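Local coordinates for glycoside hydrolase family 15, cellulose signaling associated protein envoy (PDB 4WUJ) that senses blue light as a fungal LOV-domain photoreceptor carrying flavin mononucleotide, and feeds a pathway that integrates light with oxidative stress, at residues S37-L42 with P57-L62; Q79-M84 with V112-N117. All blocks are in the same frame, centred on the assembly; numbering follows the deposited sequence.

Contact 1. Residues S37-L42 with P57-L62; sequences SVSLTL and PGFYQL. With FMN (flavin mononucleotide), chain I.
This is a buried strand-against-helix contact at the start of the PAS core: residues 57-62, most of the short helix 57-63, lie across 39-42 of strand 39-44, the axes of these two short pieces 5.7 Å apart at closest approach and their directions 115° apart. No direct hydrogen bond joins the two segments, so the fit rests on close packing and one bridging water. Gly58 sits where the backbone comes closest, its CA 3.2 Å from Ser37 O in a CA-H...O contact; a CB there would run into Ser37 O and Val38 O. Beside it the water donates to Val38 O and accepts from Gly58 N, satisfying an amide of the first helical turn. Ser56 OG, just ahead of the helix, bonds to Val38 O and Leu40 N.

Further along, Ser39 lays its hydroxyl against the helix: with OG anti to the backbone N (chi1 160°), the oxygen stands 3.3 Å from Phe59 CA and at the edge of the Phe59 ring, near its plane. The same OG is hydrogen-bonded to Gln144 OE1. Leu62 adds CD2, 3.9 Å from Ser39 OG. Thr41 holds CG2 beside its own backbone N, and that methyl meets the Phe59 ring obliquely, 3.4 Å from CD1. Its other branch turns to the cofactor, OG1 lying 3.3 Å from FMN C6 with C7M close by, while Gln144 NE2 reaches OG1 through a weak bond.

Gln144 also bonds to the flavin through NE2, so Ser39 is a second-shell residue that probably helps fix the rotation of this amide. A glutamine placed this way, between the flavin and the first strand of the sheet, is characteristic of the LOV photoreceptor pocket.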
loop_
_atom_site.group_PDB
_atom_site.type_symbol
_atom_site.label_atom_id
_atom_site.label_comp_id
_atom_site.label_asym_id
_atom_site.label_seq_id
_atom_site.Cartn_x
_atom_site.Cartn_y
_atom_site.Cartn_z
ATOM N N SER C 37 -0.383 0.645 -4.850
ATOM C CA SER C 37 0.697 0.722 -5.822
ATOM C C SER C 37 1.734 1.841 -5.485
ATOM O O SER C 37 2.740 1.979 -6.189
ATOM C CB SER C 37 0.072 1.042 -7.213
ATOM O OG SER C 37 -0.198 -0.149 -7.921
ATOM N N VAL C 38 1.427 2.699 -4.506
ATOM C CA VAL C 38 2.285 3.844 -4.202
ATOM C C VAL C 38 3.735 3.371 -3.971
ATOM O O VAL C 38 3.965 2.323 -3.393
ATOM C CB VAL C 38 1.801 4.656 -2.960
ATOM C CG1 VAL C 38 1.953 3.875 -1.691
ATOM C CG2 VAL C 38 2.598 5.957 -2.814
ATOM N N SER C 39 4.708 4.110 -4.493
ATOM C CA SER C 39 6.098 3.800 -4.201
ATOM C C SER C 39 6.465 4.362 -2.817
ATOM O O SER C 39 6.243 5.552 -2.519
ATOM C CB SER C 39 7.004 4.320 -5.280
ATOM O OG SER C 39 8.321 4.439 -4.811
ATOM N N LEU C 40 6.968 3.495 -1.952
ATOM C CA LEU C 40 7.147 3.846 -0.544
ATOM C C LEU C 40 8.398 3.211 -0.002
ATOM O O LEU C 40 8.679 2.046 -0.302
ATOM C CB LEU C 40 5.972 3.381 0.290
ATOM C CG LEU C 40 6.017 3.659 1.790
ATOM C CD1 LEU C 40 4.610 3.899 2.335
ATOM C CD2 LEU C 40 6.708 2.532 2.549
ATOM N N THR C 41 9.170 3.998 0.753
ATOM C CA THR C 41 10.302 3.479 1.496
ATOM C C THR C 41 10.121 3.855 2.961
ATOM O O THR C 41 9.496 4.868 3.316
ATOM C CB THR C 41 11.684 3.988 0.961
ATOM O OG1 THR C 41 11.811 5.401 1.182
ATOM C CG2 THR C 41 11.836 3.703 -0.509
ATOM N N LEU C 42 10.634 2.991 3.807
ATOM C CA LEU C 42 10.675 3.218 5.228
ATOM C C LEU C 42 12.156 3.105 5.617
ATOM O O LEU C 42 12.836 2.101 5.290
ATOM C CB LEU C 42 9.853 2.154 5.937
ATOM C CG LEU C 42 9.510 2.290 7.405
ATOM C CD1 LEU C 42 8.853 3.614 7.785
ATOM C CD2 LEU C 42 8.563 1.125 7.693
ATOM N N PRO C 57 6.048 -2.795 -3.131
ATOM C CA PRO C 57 6.030 -3.220 -4.544
ATOM C C PRO C 57 6.104 -2.034 -5.543
ATOM O O PRO C 57 6.819 -2.065 -6.543
ATOM C CB PRO C 57 4.667 -3.962 -4.679
ATOM C CG PRO C 57 4.420 -4.484 -3.235
ATOM C CD PRO C 57 4.944 -3.379 -2.342
ATOM N N GLY C 58 5.340 -0.997 -5.267
ATOM C CA GLY C 58 5.398 0.208 -6.090
ATOM C C GLY C 58 6.821 0.789 -6.224
ATOM O O GLY C 58 7.153 1.375 -7.255
ATOM N N PHE C 59 7.671 0.651 -5.195
ATOM C CA PHE C 59 9.028 1.212 -5.295
ATOM C C PHE C 59 9.857 0.378 -6.254
ATOM O O PHE C 59 10.590 0.918 -7.076
ATOM C CB PHE C 59 9.723 1.275 -3.939
ATOM C CG PHE C 59 11.187 1.743 -3.992
ATOM C CD1 PHE C 59 11.506 3.124 -3.894
ATOM C CD2 PHE C 59 12.225 0.809 -4.120
ATOM C CE1 PHE C 59 12.849 3.563 -3.910
ATOM C CE2 PHE C 59 13.566 1.219 -4.142
ATOM C CZ PHE C 59 13.891 2.607 -4.020
ATOM N N TYR C 60 9.758 -0.939 -6.149
ATOM C CA TYR C 60 10.499 -1.775 -7.078
ATOM C C TYR C 60 9.980 -1.603 -8.532
ATOM O O TYR C 60 10.743 -1.684 -9.498
ATOM C CB TYR C 60 10.454 -3.214 -6.623
ATOM C CG TYR C 60 10.988 -3.420 -5.218
ATOM C CD1 TYR C 60 12.304 -3.077 -4.896
ATOM C CD2 TYR C 60 10.200 -3.976 -4.213
ATOM C CE1 TYR C 60 12.819 -3.272 -3.618
ATOM C CE2 TYR C 60 10.718 -4.170 -2.899
ATOM C CZ TYR C 60 12.032 -3.824 -2.628
ATOM O OH TYR C 60 12.570 -3.984 -1.376
ATOM N N GLN C 61 8.695 -1.302 -8.678
ATOM C CA GLN C 61 8.120 -1.116 -10.004
ATOM C C GLN C 61 8.539 0.255 -10.561
ATOM O O GLN C 61 8.827 0.406 -11.752
ATOM C CB GLN C 61 6.578 -1.231 -9.959
ATOM C CG GLN C 61 5.900 -1.194 -11.311
ATOM C CD GLN C 61 5.928 -2.543 -11.977
ATOM O OE1 GLN C 61 6.995 -3.080 -12.255
ATOM N NE2 GLN C 61 4.750 -3.124 -12.200
ATOM N N LEU C 62 8.537 1.267 -9.710
ATOM C CA LEU C 62 8.951 2.583 -10.174
ATOM C C LEU C 62 10.432 2.586 -10.521
ATOM O O LEU C 62 10.805 3.074 -11.568
ATOM C CB LEU C 62 8.642 3.674 -9.162
ATOM C CG LEU C 62 9.369 4.990 -9.444
ATOM C CD1 LEU C 62 8.817 5.669 -10.709
ATOM C CD2 LEU C 62 9.265 5.900 -8.279
HETATM N N1 FMN I . 16.336 10.921 -2.219
HETATM C C2 FMN I . 16.026 10.809 -3.558
HETATM O O2 FMN I . 16.732 11.350 -4.406
HETATM N N3 FMN I . 14.919 10.064 -3.956
HETATM C C4 FMN I . 14.105 9.444 -3.040
HETATM O O4 FMN I . 13.149 8.784 -3.439
HETATM C C4A FMN I . 14.407 9.550 -1.675
HETATM N N5 FMN I . 13.618 8.919 -0.723
HETATM C C5A FMN I . 13.911 9.041 0.605
HETATM C C6 FMN I . 13.084 8.412 1.517
HETATM C C7 FMN I . 13.362 8.483 2.872
HETATM C C7M FMN I . 12.430 7.795 3.819
HETATM C C8 FMN I . 14.488 9.214 3.314
HETATM C C8M FMN I . 14.796 9.301 4.788
HETATM C C9 FMN I . 15.308 9.864 2.381
HETATM C C9A FMN I . 15.028 9.778 1.022
HETATM N N10 FMN I . 15.836 10.403 0.066
HETATM C C10 FMN I . 15.527 10.289 -1.276
HETATM C "C1'" FMN I . 17.029 11.273 0.400
HETATM C "C2'" FMN I . 18.367 10.620 0.661
HETATM O "O2'" FMN I . 18.150 9.358 1.250
HETATM C "C3'" FMN I . 19.218 11.592 1.528
HETATM O "O3'" FMN I . 18.542 11.912 2.739
HETATM C "C4'" FMN I . 19.513 12.899 0.754
HETATM O "O4'" FMN I . 20.328 12.581 -0.354
HETATM C "C5'" FMN I . 20.152 13.998 1.621
HETATM O "O5'" FMN I . 21.251 13.475 2.347
HETATM P P FMN I . 22.717 13.452 1.719
HETATM O O1P FMN I . 23.576 12.722 2.740
HETATM O O2P FMN I . 22.845 12.750 0.411
HETATM O O3P FMN I . 23.196 14.857 1.556
HETATM O O HOH W 1 3.187 -0.507 -3.416
#

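Contact 2. Residues Q79-M84 with V112-N117; sequences QNSPHM and VNYKKN. With FMN (flavin mononucleotide), chain I.
Residues 79-84 run past the end of strand 107-114, tightly where they meet the flavin and more loosely toward solvent. At the tight end the Gln79 and Asn113 side chains run alongside each other toward the flavin, their amide planes 28° apart and Gln79 CG 3.6 Å from Asn113 ND2. Asn113 grips the pyrimidine edge of the isoalloxazine: OD1 accepts from FMN N3 at 2.7 Å in a nearly straight bond (168°), and ND2 gives to FMN O2 at 2.8 Å. Asn123 ND2 also donates to OD1, which should hold the amide in this flip. Gln79 brings NE2 to the same carbonyl, 2.9 Å from FMN O2, and to the ribityl hydroxyl, 3.1 Å from FMN O4'. Two amide donors thus converge on O2 and would polarise it toward the protein.

Such side-chain amides reading the flavin's polar edge are a hallmark of LOV domains within the PAS fold, here supplied by an edge strand and the loop that runs beside its end. The backbone of Tyr114 bonds to that of Leu78, anchoring the loop just before it leaves the pocket.

Beyond the pocket Tyr114 carries the packing. Gln79 O meets the ring at its edge, 3.4 Å from CD2, while Ser81 CB sits over one face in a CH-pi contact, 4.0 Å from the ring centroid. A glycine in place of Tyr114 would remove this ring and would probably loosen the loop around Ser81, and perhaps the seat of Gln79. On the solvent side, exposed Met84 closes the type I turn that begins at Ser81 and lies across the tyrosine side chain, nearly perpendicular to it, its SD in an oblique Met-aromatic contact with the ring.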
loop_
_atom_site.group_PDB
_atom_site.type_symbol
_atom_site.label_atom_id
_atom_site.label_comp_id
_atom_site.label_asym_id
_atom_site.label_seq_id
_atom_site.Cartn_x
_atom_site.Cartn_y
_atom_site.Cartn_z
ATOM N N GLN C 79 19.816 9.108 -6.740
ATOM C CA GLN C 79 20.295 10.307 -7.418
ATOM C C GLN C 79 21.412 9.965 -8.398
ATOM O O GLN C 79 21.882 10.832 -9.118
ATOM C CB GLN C 79 20.778 11.333 -6.400
ATOM C CG GLN C 79 19.691 11.973 -5.607
ATOM C CD GLN C 79 20.161 12.355 -4.200
ATOM O OE1 GLN C 79 21.334 12.670 -3.994
ATOM N NE2 GLN C 79 19.241 12.336 -3.229
ATOM N N ASN C 80 21.819 8.700 -8.431
ATOM C CA ASN C 80 22.981 8.279 -9.210
ATOM C C ASN C 80 22.682 7.353 -10.383
ATOM O O ASN C 80 22.104 6.275 -10.218
ATOM C CB ASN C 80 23.991 7.558 -8.314
ATOM C CG ASN C 80 24.604 8.464 -7.288
ATOM O OD1 ASN C 80 24.727 9.676 -7.504
ATOM N ND2 ASN C 80 24.988 7.894 -6.154
ATOM N N SER C 81 23.113 7.785 -11.562
ATOM C CA SER C 81 23.235 6.917 -12.728
ATOM C C SER C 81 24.746 6.634 -12.941
ATOM O O SER C 81 25.560 7.574 -12.956
ATOM C CB SER C 81 22.591 7.610 -13.945
ATOM O OG SER C 81 22.504 6.757 -15.070
ATOM N N PRO C 82 25.134 5.348 -13.077
ATOM C CA PRO C 82 26.543 5.040 -13.388
ATOM C C PRO C 82 26.955 5.564 -14.774
ATOM O O PRO C 82 28.141 5.566 -15.131
ATOM C CB PRO C 82 26.587 3.506 -13.357
ATOM C CG PRO C 82 25.183 3.076 -13.634
ATOM C CD PRO C 82 24.307 4.129 -13.008
ATOM N N HIS C 83 25.967 6.016 -15.542
ATOM C CA HIS C 83 26.197 6.474 -16.900
ATOM C C HIS C 83 25.949 7.968 -17.026
ATOM O O HIS C 83 25.719 8.483 -18.122
ATOM C CB HIS C 83 25.300 5.698 -17.868
ATOM C CG HIS C 83 25.625 4.235 -17.946
ATOM N ND1 HIS C 83 26.894 3.767 -18.241
ATOM C CD2 HIS C 83 24.855 3.135 -17.754
ATOM C CE1 HIS C 83 26.888 2.445 -18.224
ATOM N NE2 HIS C 83 25.664 2.035 -17.931
ATOM N N MET C 84 26.012 8.683 -15.913
ATOM C CA MET C 84 26.099 10.123 -16.026
ATOM C C MET C 84 27.401 10.650 -15.449
ATOM O O MET C 84 28.061 9.970 -14.644
ATOM C CB MET C 84 24.888 10.813 -15.414
ATOM C CG MET C 84 23.906 11.258 -16.487
ATOM S SD MET C 84 22.492 12.115 -15.837
ATOM C CE MET C 84 22.574 13.674 -16.719
ATOM N N VAL C 112 15.604 15.021 -9.529
ATOM C CA VAL C 112 15.846 13.994 -10.520
ATOM C C VAL C 112 16.456 12.773 -9.913
ATOM O O VAL C 112 17.519 12.846 -9.277
ATOM C CB VAL C 112 16.752 14.492 -11.640
ATOM C CG1 VAL C 112 17.162 13.323 -12.556
ATOM C CG2 VAL C 112 16.040 15.636 -12.421
ATOM N N ASN C 113 15.787 11.635 -10.096
ATOM C CA ASN C 113 16.430 10.352 -9.845
ATOM C C ASN C 113 16.574 9.507 -11.095
ATOM O O ASN C 113 16.107 9.859 -12.190
ATOM C CB ASN C 113 15.700 9.531 -8.757
ATOM C CG ASN C 113 15.602 10.264 -7.436
ATOM O OD1 ASN C 113 14.671 10.022 -6.668
ATOM N ND2 ASN C 113 16.542 11.189 -7.176
ATOM N N TYR C 114 17.208 8.365 -10.891
ATOM C CA TYR C 114 17.544 7.479 -11.969
ATOM C C TYR C 114 17.051 6.093 -11.627
ATOM O O TYR C 114 17.357 5.565 -10.560
ATOM C CB TYR C 114 19.044 7.530 -12.204
ATOM C CG TYR C 114 19.447 8.938 -12.626
ATOM C CD1 TYR C 114 19.333 9.344 -13.954
ATOM C CD2 TYR C 114 19.875 9.876 -11.686
ATOM C CE1 TYR C 114 19.672 10.639 -14.347
ATOM C CE2 TYR C 114 20.219 11.168 -12.061
ATOM C CZ TYR C 114 20.108 11.553 -13.400
ATOM O OH TYR C 114 20.449 12.841 -13.786
ATOM N N LYS C 115 16.226 5.545 -12.518
ATOM C CA LYS C 115 15.790 4.151 -12.432
ATOM C C LYS C 115 17.038 3.322 -12.566
ATOM O O LYS C 115 18.094 3.845 -12.873
ATOM C CB LYS C 115 14.771 3.806 -13.530
ATOM C CG LYS C 115 13.409 4.451 -13.301
ATOM C CD LYS C 115 12.527 4.417 -14.545
ATOM C CE LYS C 115 11.056 4.593 -14.210
ATOM N NZ LYS C 115 10.426 5.795 -14.800
ATOM N N LYS C 116 16.934 2.034 -12.307
ATOM C CA LYS C 116 18.096 1.188 -12.361
ATOM C C LYS C 116 18.667 1.081 -13.779
ATOM O O LYS C 116 19.823 0.673 -13.952
ATOM C CB LYS C 116 17.743 -0.195 -11.888
ATOM C CG LYS C 116 18.887 -1.162 -12.074
ATOM C CD LYS C 116 18.425 -2.565 -11.785
ATOM C CE LYS C 116 19.560 -3.559 -11.906
ATOM N NZ LYS C 116 19.061 -4.841 -11.439
ATOM N N ASN C 117 17.850 1.400 -14.789
ATOM C CA ASN C 117 18.312 1.383 -16.178
ATOM C C ASN C 117 18.860 2.748 -16.663
ATOM O O ASN C 117 19.144 2.914 -17.844
ATOM C CB ASN C 117 17.198 0.898 -17.111
ATOM C CG ASN C 117 16.026 1.904 -17.221
ATOM O OD1 ASN C 117 16.065 2.998 -16.646
ATOM N ND2 ASN C 117 14.980 1.524 -17.971
HETATM N N1 FMN I . 16.336 10.921 -2.219
HETATM C C2 FMN I . 16.026 10.809 -3.558
HETATM O O2 FMN I . 16.732 11.350 -4.406
HETATM N N3 FMN I . 14.919 10.064 -3.956
HETATM C C4 FMN I . 14.105 9.444 -3.040
HETATM O O4 FMN I . 13.149 8.784 -3.439
HETATM C C4A FMN I . 14.407 9.550 -1.675
HETATM N N5 FMN I . 13.618 8.919 -0.723
HETATM C C5A FMN I . 13.911 9.041 0.605
HETATM C C6 FMN I . 13.084 8.412 1.517
HETATM C C7 FMN I . 13.362 8.483 2.872
HETATM C C7M FMN I . 12.430 7.795 3.819
HETATM C C8 FMN I . 14.488 9.214 3.314
HETATM C C8M FMN I . 14.796 9.301 4.788
HETATM C C9 FMN I . 15.308 9.864 2.381
HETATM C C9A FMN I . 15.028 9.778 1.022
HETATM N N10 FMN I . 15.836 10.403 0.066
HETATM C C10 FMN I . 15.527 10.289 -1.276
HETATM C "C1'" FMN I . 17.029 11.273 0.400
HETATM C "C2'" FMN I . 18.367 10.620 0.661
HETATM O "O2'" FMN I . 18.150 9.358 1.250
HETATM C "C3'" FMN I . 19.218 11.592 1.528
HETATM O "O3'" FMN I . 18.542 11.912 2.739
HETATM C "C4'" FMN I . 19.513 12.899 0.754
HETATM O "O4'" FMN I . 20.328 12.581 -0.354
HETATM C "C5'" FMN I . 20.152 13.998 1.621
HETATM O "O5'" FMN I . 21.251 13.475 2.347
HETATM P P FMN I . 22.717 13.452 1.719
HETATM O O1P FMN I . 23.576 12.722 2.740
HETATM O O2P FMN I . 22.845 12.750 0.411
HETATM O O3P FMN I . 23.196 14.857 1.556
#

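From the N terminus, the chain enters the sheet at 37-42, turns back through strand 52-55 and reaches helix 57-63, where contact 1 closes a short loop of 14 residues. Contact 2 opens only afterwards, at 79-84; the chain then runs through helix 92-103 and strand 107-114, where 112-117 closes the loop, so the two follow in series without crossing. They bind separate parts of one antiparallel sheet: contact 1 the strand next to the edge strand 52-55, contact 2 the opposite edge. FMN touches both. Their centres are about 17 Å apart, yet they meet directly, Leu62 O packing against Lys115 CE, and Lys116 bonds through its backbone to Thr63.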